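Local coordinates for protein UTP-glucose-1-phosphate uridylyltransferase 2 (Trypanosoma brucei, PDB 3GUE) that probably catalyses the reaction of UTP with glucose 1-phosphate to give UDP-glucose and diphosphate, and binds UDP-glucose, at residues Q162-K167 with C184-G190; L82-L86 with S133-S137; E402-P408 with L434-T438; P368-F372 with R396-C400. All coordinates share one frame; numbering follows the deposited sequence. Where two conformers were deposited one is given.

How the interactions relate
Interactions 1 and 2 sit at the uracil end of the bound UDP-glucose and touch each other: Q162 and P188 pack on G84, while R164 and W186 pack on F134. Interaction 1 is buried and combines a short antiparallel strand pair with a cation-pi stack; interaction 2 is smaller, a glycine-rich turn held by two hydroxyls. Across the chain's centre lie interactions 3 and 4, whose own centres are about 12 Å apart; L399 and R369 of interaction 4 meet residues 405-407 of interaction 3. Like interaction 2 they are only partly buried, and they rely on arginines and water, but interaction 4 still reaches the sugar through F372, whereas interaction 3 lies at the start of the C-terminal beta-helix.

Interaction 1: Q162-K167 with C184-G190; sequences QNRVPK and CEWVPPG. With UPG (uridine-5'-diphosphate-glucose), chain C.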
# COMPACT_ATOMS: atom_id res chain seq x y z
N GLN A 162 14.26 4.82 -3.33
CA GLN A 162 14.42 4.27 -2.01
C GLN A 162 15.61 3.31 -2.00
O GLN A 162 16.31 3.13 -3.00
CB GLN A 162 13.12 3.62 -1.52
CG GLN A 162 12.72 2.30 -2.20
CD GLN A 162 11.51 1.68 -1.51
OE1 GLN A 162 10.46 1.51 -2.12
NE2 GLN A 162 11.64 1.41 -0.22
N ASN A 163 15.86 2.74 -0.84
CA ASN A 163 16.93 1.81 -0.63
C ASN A 163 16.51 0.39 -1.00
O ASN A 163 15.36 0.14 -1.37
CB ASN A 163 17.34 1.85 0.84
CG ASN A 163 17.71 3.26 1.30
OD1 ASN A 163 17.18 3.76 2.30
ND2 ASN A 163 18.61 3.89 0.58
N ARG A 164 17.50 -0.50 -0.98
CA ARG A 164 17.29 -1.95 -1.05
C ARG A 164 18.14 -2.66 -0.02
O ARG A 164 19.22 -2.18 0.38
CB ARG A 164 17.54 -2.52 -2.44
CG ARG A 164 18.85 -2.16 -3.10
CD ARG A 164 18.97 -2.95 -4.40
NE ARG A 164 20.35 -3.03 -4.89
CZ ARG A 164 20.71 -3.77 -5.94
NH1 ARG A 164 19.79 -4.47 -6.61
NH2 ARG A 164 21.97 -3.80 -6.34
N VAL A 165 17.64 -3.82 0.40
CA VAL A 165 18.23 -4.59 1.47
C VAL A 165 18.29 -6.06 1.03
O VAL A 165 17.44 -6.52 0.28
CB VAL A 165 17.48 -4.38 2.87
CG1 VAL A 165 17.31 -2.89 3.20
CG2 VAL A 165 16.15 -5.05 2.94
N PRO A 166 19.31 -6.81 1.47
CA PRO A 166 19.24 -8.21 1.03
C PRO A 166 18.20 -9.02 1.81
O PRO A 166 17.93 -8.72 2.98
CB PRO A 166 20.66 -8.72 1.31
CG PRO A 166 21.11 -7.95 2.48
CD PRO A 166 20.51 -6.55 2.30
N LYS A 167 17.58 -9.97 1.13
CA LYS A 167 16.80 -11.03 1.77
C LYS A 167 17.85 -11.86 2.50
O LYS A 167 18.97 -12.00 2.01
CB LYS A 167 16.13 -11.92 0.73
CG LYS A 167 15.08 -11.19 -0.10
CD LYS A 167 14.54 -12.14 -1.15
CE LYS A 167 13.65 -11.39 -2.13
NZ LYS A 167 13.00 -12.32 -3.11
N CYS A 184 16.49 -11.49 -7.35
CA CYS A 184 15.72 -12.06 -6.25
C CYS A 184 16.41 -12.01 -4.89
O CYS A 184 15.76 -12.32 -3.88
CB CYS A 184 15.33 -13.52 -6.53
SG CYS A 184 14.18 -13.73 -7.92
N GLU A 185 17.70 -11.62 -4.86
CA GLU A 185 18.51 -11.54 -3.62
C GLU A 185 18.22 -10.28 -2.76
O GLU A 185 18.75 -10.14 -1.64
CB GLU A 185 20.01 -11.60 -3.95
CG GLU A 185 20.49 -12.92 -4.62
CD GLU A 185 21.95 -12.88 -5.12
OE1 GLU A 185 22.66 -11.86 -4.94
OE2 GLU A 185 22.37 -13.89 -5.71
N TRP A 186 17.40 -9.38 -3.30
CA TRP A 186 17.19 -8.05 -2.75
C TRP A 186 15.70 -7.74 -2.62
O TRP A 186 14.93 -8.20 -3.45
CB TRP A 186 17.77 -7.01 -3.71
CG TRP A 186 19.22 -7.08 -3.80
CD1 TRP A 186 19.95 -7.81 -4.70
CD2 TRP A 186 20.15 -6.41 -2.96
NE1 TRP A 186 21.29 -7.62 -4.46
CE2 TRP A 186 21.44 -6.76 -3.41
CE3 TRP A 186 20.02 -5.52 -1.87
CZ2 TRP A 186 22.60 -6.28 -2.80
CZ3 TRP A 186 21.16 -5.05 -1.26
CH2 TRP A 186 22.46 -5.41 -1.75
N VAL A 187 15.34 -6.93 -1.62
CA VAL A 187 13.99 -6.29 -1.54
C VAL A 187 14.05 -4.85 -1.03
O VAL A 187 14.86 -4.58 -0.16
CB VAL A 187 13.01 -7.00 -0.59
CG1 VAL A 187 12.35 -8.16 -1.29
CG2 VAL A 187 13.69 -7.43 0.71
N PRO A 188 13.16 -3.96 -1.54
CA PRO A 188 12.99 -2.63 -0.94
C PRO A 188 12.53 -2.85 0.51
O PRO A 188 11.72 -3.77 0.74
CB PRO A 188 11.86 -1.99 -1.78
CG PRO A 188 11.15 -3.14 -2.43
CD PRO A 188 12.24 -4.16 -2.68
N PRO A 189 13.03 -2.05 1.47
CA PRO A 189 12.76 -2.37 2.89
C PRO A 189 11.40 -1.91 3.48
O PRO A 189 11.30 -1.70 4.69
CB PRO A 189 13.92 -1.68 3.60
CG PRO A 189 14.30 -0.53 2.72
CD PRO A 189 13.87 -0.84 1.32
N GLY A 190 10.39 -1.73 2.63
CA GLY A 190 9.05 -1.28 3.06
C GLY A 190 8.89 0.19 2.73
O GLY A 190 9.89 0.87 2.54
N1 UPG C . 5.85 0.16 -1.43
C2 UPG C . 7.02 0.94 -1.58
N3 UPG C . 8.19 0.44 -1.02
C4 UPG C . 8.25 -0.76 -0.35
C5 UPG C . 7.09 -1.52 -0.18
C6 UPG C . 5.88 -1.07 -0.71
O2 UPG C . 7.08 2.01 -2.19
O4 UPG C . 9.35 -1.11 0.10
C1C UPG C . 4.56 0.66 -2.01
C2C UPG C . 3.68 -0.28 -2.85
O2C UPG C . 4.15 -0.34 -4.21
C3C UPG C . 2.35 0.47 -2.77
C4C UPG C . 2.35 0.97 -1.34
O4C UPG C . 3.73 1.00 -0.89
O3C UPG C . 2.41 1.60 -3.64
C5C UPG C . 1.56 0.01 -0.39
O5C UPG C . 2.18 -1.24 -0.21
PA UPG C . 1.30 -2.60 -0.17
O1A UPG C . 0.39 -2.50 -1.34
O2A UPG C . 2.15 -3.79 -0.02
O3A UPG C . 0.39 -2.37 1.18
PB UPG C . 0.76 -2.80 2.70
O1B UPG C . 2.10 -2.26 3.02
O2B UPG C . 0.47 -4.25 2.94
O3B UPG C . -0.42 -2.02 3.46
C1' UPG C . -0.44 -0.55 3.43
C2' UPG C . -0.36 -0.03 4.86
C3' UPG C . -1.53 -0.62 5.63
C4' UPG C . -2.84 -0.16 4.97
C5' UPG C . -2.87 -0.58 3.48
C6' UPG C . -3.99 0.12 2.75
O2' UPG C . 0.87 -0.42 5.49
O3' UPG C . -1.43 -0.23 6.99
O4' UPG C . -3.96 -0.70 5.65
O5' UPG C . -1.67 -0.20 2.77
O6' UPG C . -4.24 -0.55 1.52
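At the edge of a four-stranded antiparallel sheet, V165 and P166 pair with W186 and V187, and the pair leads at one end to the uracil pocket. V165 and V187 form its hydrogen-bonded pair: V187 N points to V165 O at 2.9 Å, almost straight (170° at the hydrogen), and V165 N returns a bond to V187 O. K167 N extends the ladder to E185 O at 3.0 Å, while K167 NZ, which also bonds V335 O, makes a weak bond to C184 O. On one side of the pair the guanidinium of R164 lies flat on W186, planes 10° apart, with R164 CZ 4.0 Å from the centroid of the five-membered ring. R164 reaches there because CG stands between its backbone N and carbonyl carbon (chi1 51°) and the chain runs extended to NE; F134 makes a second cation-pi contact with it. V165 CG1 packs on P189 CB at 3.6 Å. Toward the ligand, Q162 OE1 accepts from uracil N3 at 2.7 Å, and G190 N gives a weak 2.8 Å bond to uracil O4. D193 takes a bond from Q162 NE2, fixing the amide's rotation. Reading both N3 and O4 in this way is the mark of a uracil-recognition site.

Interaction 2: L82-L86 with S133-S137; sequences LNGGL and SFSTS. With UPG (uridine-5'-diphosphate-glucose), chain C.
The contact between N83-G84 and S133-T136 fixes the start of the glycine-rich nucleotide-binding loop, which leaves the end of strand 77-83 in the central mixed sheet of this GT-A-type fold. The other partner is the turn between the neighbouring parallel strand 128-132 and helix 137-143.

Two hydroxyl bonds do most of the work. T136 OG1 donates to N83 O at 2.7 Å, and S133 OG donates to G84 O at 2.8 Å, so successive carbonyls of the loop are each taken by a hydroxyl. In T136 the hydroxyl stands between the backbone N and the carbonyl carbon (chi1 73°), a position from which it also accepts a bond from S133 N; it thus ties its own turn together while reaching across. S133 O receives both T136 N and S137 N, which tightens the turn into the helix. The N83 amide looks elsewhere, to N132, T140 and S97.

With its carbonyls held, the loop turns its amides to the ligand. G85 N donates to the ribose oxygen O2C at 3.0 Å. The uracil oxygen O2 takes a weak bond of 2.8 Å from G84 N. The backbone of both glycines thus lies directly against the uracil and ribose.

Van der Waals contacts are few. T136 CG2 rests 3.3 Å from G85 O. At the far end L86 CD2 presses on S135, tight at 3.3 Å from S135 CB and only 3.1 Å from S135 OG.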
# COMPACT_ATOMS: atom_id res chain seq x y z
N LEU A 82 3.58 6.41 -3.36
CA LEU A 82 4.45 5.25 -3.16
C LEU A 82 4.39 4.36 -4.43
O LEU A 82 3.32 4.10 -4.98
CB LEU A 82 4.02 4.45 -1.92
CG LEU A 82 3.94 5.22 -0.58
CD1 LEU A 82 3.44 4.33 0.59
CD2 LEU A 82 5.28 5.93 -0.21
N ASN A 83 5.55 3.87 -4.87
CA ASN A 83 5.64 3.12 -6.14
C ASN A 83 6.80 2.10 -6.14
O ASN A 83 7.30 1.73 -7.19
CB ASN A 83 5.79 4.14 -7.29
CG ASN A 83 5.58 3.52 -8.66
OD1 ASN A 83 4.61 2.78 -8.90
ND2 ASN A 83 6.51 3.77 -9.55
N GLY A 84 7.18 1.64 -4.94
CA GLY A 84 8.44 0.90 -4.74
C GLY A 84 8.26 -0.59 -4.51
O GLY A 84 9.23 -1.33 -4.56
N GLY A 85 7.03 -1.04 -4.29
CA GLY A 85 6.80 -2.45 -3.99
C GLY A 85 6.91 -3.32 -5.23
O GLY A 85 6.86 -2.82 -6.36
N LEU A 86 7.00 -4.62 -5.02
CA LEU A 86 7.34 -5.55 -6.08
C LEU A 86 6.13 -6.33 -6.55
O LEU A 86 6.18 -6.98 -7.60
CB LEU A 86 8.43 -6.51 -5.62
CG LEU A 86 9.56 -5.93 -4.77
CD1 LEU A 86 10.34 -7.04 -4.10
CD2 LEU A 86 10.45 -5.03 -5.61
N SER A 133 11.67 1.89 -6.39
CA SER A 133 12.74 1.00 -5.96
C SER A 133 13.55 0.54 -7.19
O SER A 133 13.20 0.90 -8.33
CB SER A 133 12.13 -0.23 -5.29
OG SER A 133 11.38 -0.98 -6.25
N PHE A 134 14.59 -0.26 -6.96
CA PHE A 134 15.39 -0.83 -8.05
C PHE A 134 14.51 -1.59 -9.07
O PHE A 134 14.82 -1.61 -10.26
CB PHE A 134 16.55 -1.72 -7.51
CG PHE A 134 16.10 -3.00 -6.82
CD1 PHE A 134 16.18 -4.24 -7.47
CD2 PHE A 134 15.61 -2.98 -5.50
CE1 PHE A 134 15.74 -5.42 -6.85
CE2 PHE A 134 15.18 -4.17 -4.87
CZ PHE A 134 15.25 -5.38 -5.54
N SER A 135 13.41 -2.17 -8.58
CA SER A 135 12.51 -3.03 -9.37
C SER A 135 11.45 -2.26 -10.20
O SER A 135 10.88 -2.80 -11.15
CB SER A 135 11.76 -3.98 -8.43
OG SER A 135 12.62 -4.95 -7.85
N THR A 136 11.21 -1.01 -9.83
CA THR A 136 10.13 -0.25 -10.44
C THR A 136 10.59 0.99 -11.21
O THR A 136 9.85 1.48 -12.06
CB THR A 136 9.05 0.19 -9.41
OG1 THR A 136 9.57 1.22 -8.58
CG2 THR A 136 8.57 -0.95 -8.54
N SER A 137 11.79 1.49 -10.93
CA SER A 137 12.26 2.76 -11.47
C SER A 137 12.29 2.87 -13.01
O SER A 137 11.72 3.81 -13.58
CB SER A 137 13.65 3.09 -10.92
OG SER A 137 14.18 4.24 -11.57
N1 UPG C . 5.85 0.16 -1.43
C2 UPG C . 7.02 0.94 -1.58
N3 UPG C . 8.19 0.44 -1.02
C4 UPG C . 8.25 -0.76 -0.35
C5 UPG C . 7.09 -1.52 -0.18
C6 UPG C . 5.88 -1.07 -0.71
O2 UPG C . 7.08 2.01 -2.19
O4 UPG C . 9.35 -1.11 0.10
C1C UPG C . 4.56 0.66 -2.01
C2C UPG C . 3.68 -0.28 -2.85
O2C UPG C . 4.15 -0.34 -4.21
C3C UPG C . 2.35 0.47 -2.77
C4C UPG C . 2.35 0.97 -1.34
O4C UPG C . 3.73 1.00 -0.89
O3C UPG C . 2.41 1.60 -3.64
C5C UPG C . 1.56 0.01 -0.39
O5C UPG C . 2.18 -1.24 -0.21
PA UPG C . 1.30 -2.60 -0.17
O1A UPG C . 0.39 -2.50 -1.34
O2A UPG C . 2.15 -3.79 -0.02
O3A UPG C . 0.39 -2.37 1.18
PB UPG C . 0.76 -2.80 2.70
O1B UPG C . 2.10 -2.26 3.02
O2B UPG C . 0.47 -4.25 2.94
O3B UPG C . -0.42 -2.02 3.46
C1' UPG C . -0.44 -0.55 3.43
C2' UPG C . -0.36 -0.03 4.86
C3' UPG C . -1.53 -0.62 5.63
C4' UPG C . -2.84 -0.16 4.97
C5' UPG C . -2.87 -0.58 3.48
C6' UPG C . -3.99 0.12 2.75
O2' UPG C . 0.87 -0.42 5.49
O3' UPG C . -1.43 -0.23 6.99
O4' UPG C . -3.96 -0.70 5.65
O5' UPG C . -1.67 -0.20 2.77
O6' UPG C . -4.24 -0.55 1.52

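Interaction 3: E402-P408 with L434-T438; sequences ERNGKPP and LRQCT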
# COMPACT_ATOMS: atom_id res chain seq x y z
N GLU A 402 -24.50 2.70 -5.03
CA GLU A 402 -25.42 1.64 -4.63
C GLU A 402 -24.78 0.57 -3.72
O GLU A 402 -25.50 -0.24 -3.14
CB GLU A 402 -26.07 1.00 -5.85
CG GLU A 402 -25.11 0.24 -6.76
CD GLU A 402 -25.82 -0.44 -7.91
OE1 GLU A 402 -26.77 -1.21 -7.66
OE2 GLU A 402 -25.44 -0.18 -9.07
N ARG A 403 -23.44 0.55 -3.65
CA ARG A 403 -22.75 -0.34 -2.69
C ARG A 403 -22.68 0.25 -1.26
O ARG A 403 -22.04 -0.34 -0.38
CB ARG A 403 -21.39 -0.82 -3.20
CG ARG A 403 -21.48 -1.86 -4.34
CD ARG A 403 -21.86 -3.32 -3.92
NE ARG A 403 -22.92 -3.45 -2.91
CZ ARG A 403 -24.23 -3.44 -3.14
NH1 ARG A 403 -24.71 -3.30 -4.37
NH2 ARG A 403 -25.08 -3.55 -2.13
N ASN A 404 -23.37 1.37 -1.05
CA ASN A 404 -23.52 2.01 0.28
C ASN A 404 -22.25 2.04 1.14
O ASN A 404 -22.31 1.84 2.36
CB ASN A 404 -24.74 1.44 1.05
CG ASN A 404 -24.67 -0.07 1.29
OD1 ASN A 404 -23.95 -0.55 2.17
ND2 ASN A 404 -25.44 -0.84 0.50
N GLY A 405 -21.10 2.31 0.51
CA GLY A 405 -19.80 2.37 1.20
C GLY A 405 -19.09 1.04 1.42
O GLY A 405 -17.97 1.02 1.93
N LYS A 406 -19.74 -0.08 1.05
CA LYS A 406 -19.21 -1.42 1.30
C LYS A 406 -18.83 -2.09 -0.01
O LYS A 406 -19.70 -2.45 -0.81
CB LYS A 406 -20.22 -2.30 2.05
CG LYS A 406 -20.59 -1.85 3.45
CD LYS A 406 -21.57 -2.83 4.08
CE LYS A 406 -22.66 -2.11 4.85
NZ LYS A 406 -22.43 -2.10 6.32
N PRO A 407 -17.50 -2.28 -0.25
CA PRO A 407 -17.13 -2.93 -1.50
C PRO A 407 -17.67 -4.36 -1.53
O PRO A 407 -17.89 -4.96 -0.46
CB PRO A 407 -15.60 -2.96 -1.44
CG PRO A 407 -15.23 -1.84 -0.47
CD PRO A 407 -16.32 -1.91 0.55
N PRO A 408 -17.90 -4.92 -2.75
CA PRO A 408 -18.25 -6.34 -2.83
C PRO A 408 -17.18 -7.13 -2.08
O PRO A 408 -15.99 -6.79 -2.20
CB PRO A 408 -18.12 -6.65 -4.32
CG PRO A 408 -18.25 -5.36 -5.02
CD PRO A 408 -17.77 -4.29 -4.08
N LEU A 434 -20.29 -5.98 -11.22
CA LEU A 434 -20.26 -6.23 -9.76
C LEU A 434 -20.84 -5.08 -8.92
O LEU A 434 -20.77 -5.10 -7.70
CB LEU A 434 -18.83 -6.54 -9.27
CG LEU A 434 -18.20 -7.84 -9.83
CD1 LEU A 434 -16.74 -7.88 -9.51
CD2 LEU A 434 -18.87 -9.11 -9.28
N ARG A 435 -21.41 -4.08 -9.57
CA ARG A 435 -22.01 -2.96 -8.85
C ARG A 435 -23.18 -3.36 -7.93
O ARG A 435 -23.39 -2.73 -6.91
CB ARG A 435 -22.41 -1.81 -9.81
CG ARG A 435 -23.36 -2.22 -10.93
CD ARG A 435 -23.76 -1.05 -11.84
NE ARG A 435 -24.72 -1.54 -12.82
CZ ARG A 435 -26.01 -1.77 -12.57
NH1 ARG A 435 -26.52 -1.53 -11.36
NH2 ARG A 435 -26.79 -2.24 -13.53
N GLN A 436 -23.90 -4.42 -8.27
CA GLN A 436 -24.98 -4.92 -7.42
C GLN A 436 -24.54 -6.10 -6.53
O GLN A 436 -25.38 -6.76 -5.92
CB GLN A 436 -26.19 -5.36 -8.26
CG GLN A 436 -26.54 -4.43 -9.42
CD GLN A 436 -27.77 -4.89 -10.18
OE1 GLN A 436 -27.66 -5.52 -11.24
NE2 GLN A 436 -28.94 -4.62 -9.63
N CYS A 437 -23.23 -6.38 -6.49
CA CYS A 437 -22.73 -7.56 -5.80
C CYS A 437 -22.34 -7.24 -4.36
O CYS A 437 -21.56 -6.33 -4.11
CB CYS A 437 -21.55 -8.14 -6.57
SG CYS A 437 -20.75 -9.46 -5.70
N THR A 438 -22.91 -7.96 -3.41
CA THR A 438 -22.48 -7.79 -2.01
C THR A 438 -21.33 -8.76 -1.69
O THR A 438 -20.52 -8.52 -0.80
CB THR A 438 -23.63 -7.91 -0.95
OG1 THR A 438 -24.14 -9.24 -0.91
CG2 THR A 438 -24.79 -6.97 -1.23
O HOH W 1 -20.19 -5.93 0.02
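R403 NH1 donates to R435 O at 2.9 Å, nearly straight (161° at the hydrogen), with the oxygen close to the guanidinium plane. The arginine gets there by folding at chi2 and chi3 (-76° and 41°), which curls its chain over the 434-437 turn. R403 CD comes within 3.0 Å of C437 O, and R403 NH2 lies against T438 CG2 at 3.5 Å. Beside it E402 and R435 form a salt bridge: NH1 of R435 meets the syn lone pair of E402 OE2 at 2.9 Å, carboxylate and guanidinium being nearly coplanar. E402 is exposed, so this pair closes the outer margin of the contact. Further in, P408 lays its ring on the same turn, P408 CB 3.5 Å from C437 O and 4.1 Å from C437 SG. A water joins P407 O to T438 O.

Both backbones are shaped by turns, type I' from R403 to K406 and type I from L434 to C437, the second also held from outside by D387, which takes the amides of L434 and R435. Next to P408 the backbone of T438 pairs with A409 and with G456. Such stacking of successive strands is typical of the parallel beta-helix that forms the C-terminal domain of UDP-glucose pyrophosphorylases.

Interaction 4: P368-F372 with R396-C400; sequences PRERF and RLVLC. With UPG (uridine-5'-diphosphate-glucose), chain C.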
# COMPACT_ATOMS: atom_id res chain seq x y z
N PRO A 368 -14.39 9.18 4.69
CA PRO A 368 -15.30 8.38 3.90
C PRO A 368 -14.57 7.34 3.01
O PRO A 368 -13.45 7.57 2.55
CB PRO A 368 -16.02 9.41 3.02
CG PRO A 368 -15.81 10.73 3.72
CD PRO A 368 -14.48 10.62 4.37
N ARG A 369 -15.20 6.19 2.80
CA ARG A 369 -14.65 5.16 1.93
C ARG A 369 -14.27 5.68 0.55
O ARG A 369 -13.47 5.05 -0.11
CB ARG A 369 -15.62 3.98 1.79
CG ARG A 369 -15.00 2.75 1.14
CD ARG A 369 -14.65 1.69 2.18
NE ARG A 369 -13.80 0.63 1.64
CZ ARG A 369 -12.89 -0.02 2.37
NH1 ARG A 369 -12.70 0.31 3.64
NH2 ARG A 369 -12.13 -0.96 1.83
N GLU A 370 -14.80 6.81 0.08
CA GLU A 370 -14.48 7.18 -1.30
C GLU A 370 -13.01 7.65 -1.47
O GLU A 370 -12.54 7.85 -2.58
CB GLU A 370 -15.53 8.13 -1.93
CG GLU A 370 -17.00 7.63 -1.77
CD GLU A 370 -17.36 6.40 -2.62
OE1 GLU A 370 -17.39 6.54 -3.86
OE2 GLU A 370 -17.64 5.30 -2.04
N ARG A 371 -12.29 7.75 -0.36
CA ARG A 371 -10.85 8.05 -0.41
C ARG A 371 -9.91 6.84 -0.41
O ARG A 371 -8.69 7.00 -0.29
CB ARG A 371 -10.45 8.98 0.74
CG ARG A 371 -11.18 10.30 0.71
CD ARG A 371 -10.57 11.29 1.64
NE ARG A 371 -11.36 12.51 1.62
CZ ARG A 371 -11.12 13.58 2.37
NH1 ARG A 371 -10.10 13.60 3.22
NH2 ARG A 371 -11.93 14.63 2.28
N PHE A 372 -10.48 5.64 -0.51
CA PHE A 372 -9.74 4.40 -0.32
C PHE A 372 -10.34 3.30 -1.23
O PHE A 372 -11.41 2.79 -0.94
CB PHE A 372 -9.79 4.01 1.19
CG PHE A 372 -9.02 2.75 1.54
CD1 PHE A 372 -7.65 2.65 1.29
CD2 PHE A 372 -9.66 1.69 2.19
CE1 PHE A 372 -6.95 1.50 1.63
CE2 PHE A 372 -8.96 0.54 2.55
CZ PHE A 372 -7.60 0.44 2.28
N ARG A 396 -10.49 10.36 -10.01
CA ARG A 396 -10.29 9.38 -8.95
C ARG A 396 -11.13 8.16 -9.28
O ARG A 396 -12.02 8.23 -10.14
CB ARG A 396 -10.65 9.97 -7.57
CG ARG A 396 -9.66 11.02 -7.07
CD ARG A 396 -9.89 11.40 -5.61
NE ARG A 396 -11.23 11.93 -5.41
CZ ARG A 396 -12.15 11.37 -4.63
NH1 ARG A 396 -11.86 10.27 -3.95
NH2 ARG A 396 -13.36 11.93 -4.52
N LEU A 397 -10.81 7.04 -8.66
CA LEU A 397 -11.67 5.86 -8.72
C LEU A 397 -12.35 5.69 -7.38
O LEU A 397 -11.69 5.73 -6.33
CB LEU A 397 -10.89 4.62 -9.10
CG LEU A 397 -10.69 4.54 -10.61
CD1 LEU A 397 -9.62 5.48 -11.10
CD2 LEU A 397 -10.35 3.16 -11.02
N VAL A 398 -13.66 5.52 -7.41
CA VAL A 398 -14.47 5.50 -6.17
C VAL A 398 -15.58 4.44 -6.27
O VAL A 398 -16.12 4.19 -7.35
CB VAL A 398 -15.12 6.87 -5.90
CG1 VAL A 398 -14.03 7.98 -5.75
CG2 VAL A 398 -16.09 7.21 -6.99
N LEU A 399 -15.90 3.84 -5.13
CA LEU A 399 -16.93 2.83 -5.06
C LEU A 399 -18.25 3.48 -5.48
O LEU A 399 -18.51 4.65 -5.15
CB LEU A 399 -17.03 2.29 -3.62
CG LEU A 399 -17.99 1.12 -3.37
CD1 LEU A 399 -17.47 -0.15 -4.00
CD2 LEU A 399 -18.17 0.94 -1.87
N CYS A 400 -19.04 2.75 -6.24
CA CYS A 400 -20.36 3.16 -6.66
C CYS A 400 -21.32 3.40 -5.49
O CYS A 400 -21.19 2.80 -4.40
CB CYS A 400 -20.96 2.13 -7.64
SG CYS A 400 -21.39 0.52 -6.90
N1 UPG C . 5.85 0.16 -1.43
C2 UPG C . 7.02 0.94 -1.58
N3 UPG C . 8.19 0.44 -1.02
C4 UPG C . 8.25 -0.76 -0.35
C5 UPG C . 7.09 -1.52 -0.18
C6 UPG C . 5.88 -1.07 -0.71
O2 UPG C . 7.08 2.01 -2.19
O4 UPG C . 9.35 -1.11 0.10
C1C UPG C . 4.56 0.66 -2.01
C2C UPG C . 3.68 -0.28 -2.85
O2C UPG C . 4.15 -0.34 -4.21
C3C UPG C . 2.35 0.47 -2.77
C4C UPG C . 2.35 0.97 -1.34
O4C UPG C . 3.73 1.00 -0.89
O3C UPG C . 2.41 1.60 -3.64
C5C UPG C . 1.56 0.01 -0.39
O5C UPG C . 2.18 -1.24 -0.21
PA UPG C . 1.30 -2.60 -0.17
O1A UPG C . 0.39 -2.50 -1.34
O2A UPG C . 2.15 -3.79 -0.02
O3A UPG C . 0.39 -2.37 1.18
PB UPG C . 0.76 -2.80 2.70
O1B UPG C . 2.10 -2.26 3.02
O2B UPG C . 0.47 -4.25 2.94
O3B UPG C . -0.42 -2.02 3.46
C1' UPG C . -0.44 -0.55 3.43
C2' UPG C . -0.36 -0.03 4.86
C3' UPG C . -1.53 -0.62 5.63
C4' UPG C . -2.84 -0.16 4.97
C5' UPG C . -2.87 -0.58 3.48
C6' UPG C . -3.99 0.12 2.75
O2' UPG C . 0.87 -0.42 5.49
O3' UPG C . -1.43 -0.23 6.99
O4' UPG C . -3.96 -0.70 5.65
O5' UPG C . -1.67 -0.20 2.77
O6' UPG C . -4.24 -0.55 1.52
O HOH W 2 -14.04 3.88 -2.84
O HOH W 3 -12.21 5.51 -3.62
O HOH W 4 -20.61 3.81 -1.91
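Direct polar contact between P368-F372 and R396-C400 is slight: R396 NH1 gives E370 O a weak bond of 2.9 Å, bent to 127°. The same NH1 also serves G224 O, and R396 NE pairs with D394, so this guanidinium, its chain bent at chi3 (-59°), is shared among three neighbours. The E370 carboxylate turns toward L399, but it was modelled in two conformers and its place is doubtful.

Water does more. One molecule links R369 O to L399 N, 3.0 Å from each. Another bridges E370 O, at 2.6 Å, to L397 O, at 2.8 Å. A third donates to C400 O.

Van der Waals contact is light: V398 CG1 lies 3.5 Å from the carbonyl oxygen E370 O and 4.1 Å from E370 CB. Toward the ligand, F372 meets the glucose hydroxyl O6' with the edge of its ring, F372 CE1 3.4 Å away.

The contact thus sets the 3-10 turn 369-371 against strand 397-399, itself paired with 389-391. R371 is bound instead to D228 and E245. With main-chain groups bridged by water and hardly any apolar interlock, the chemistry implies a hydrated seam between turn and strand.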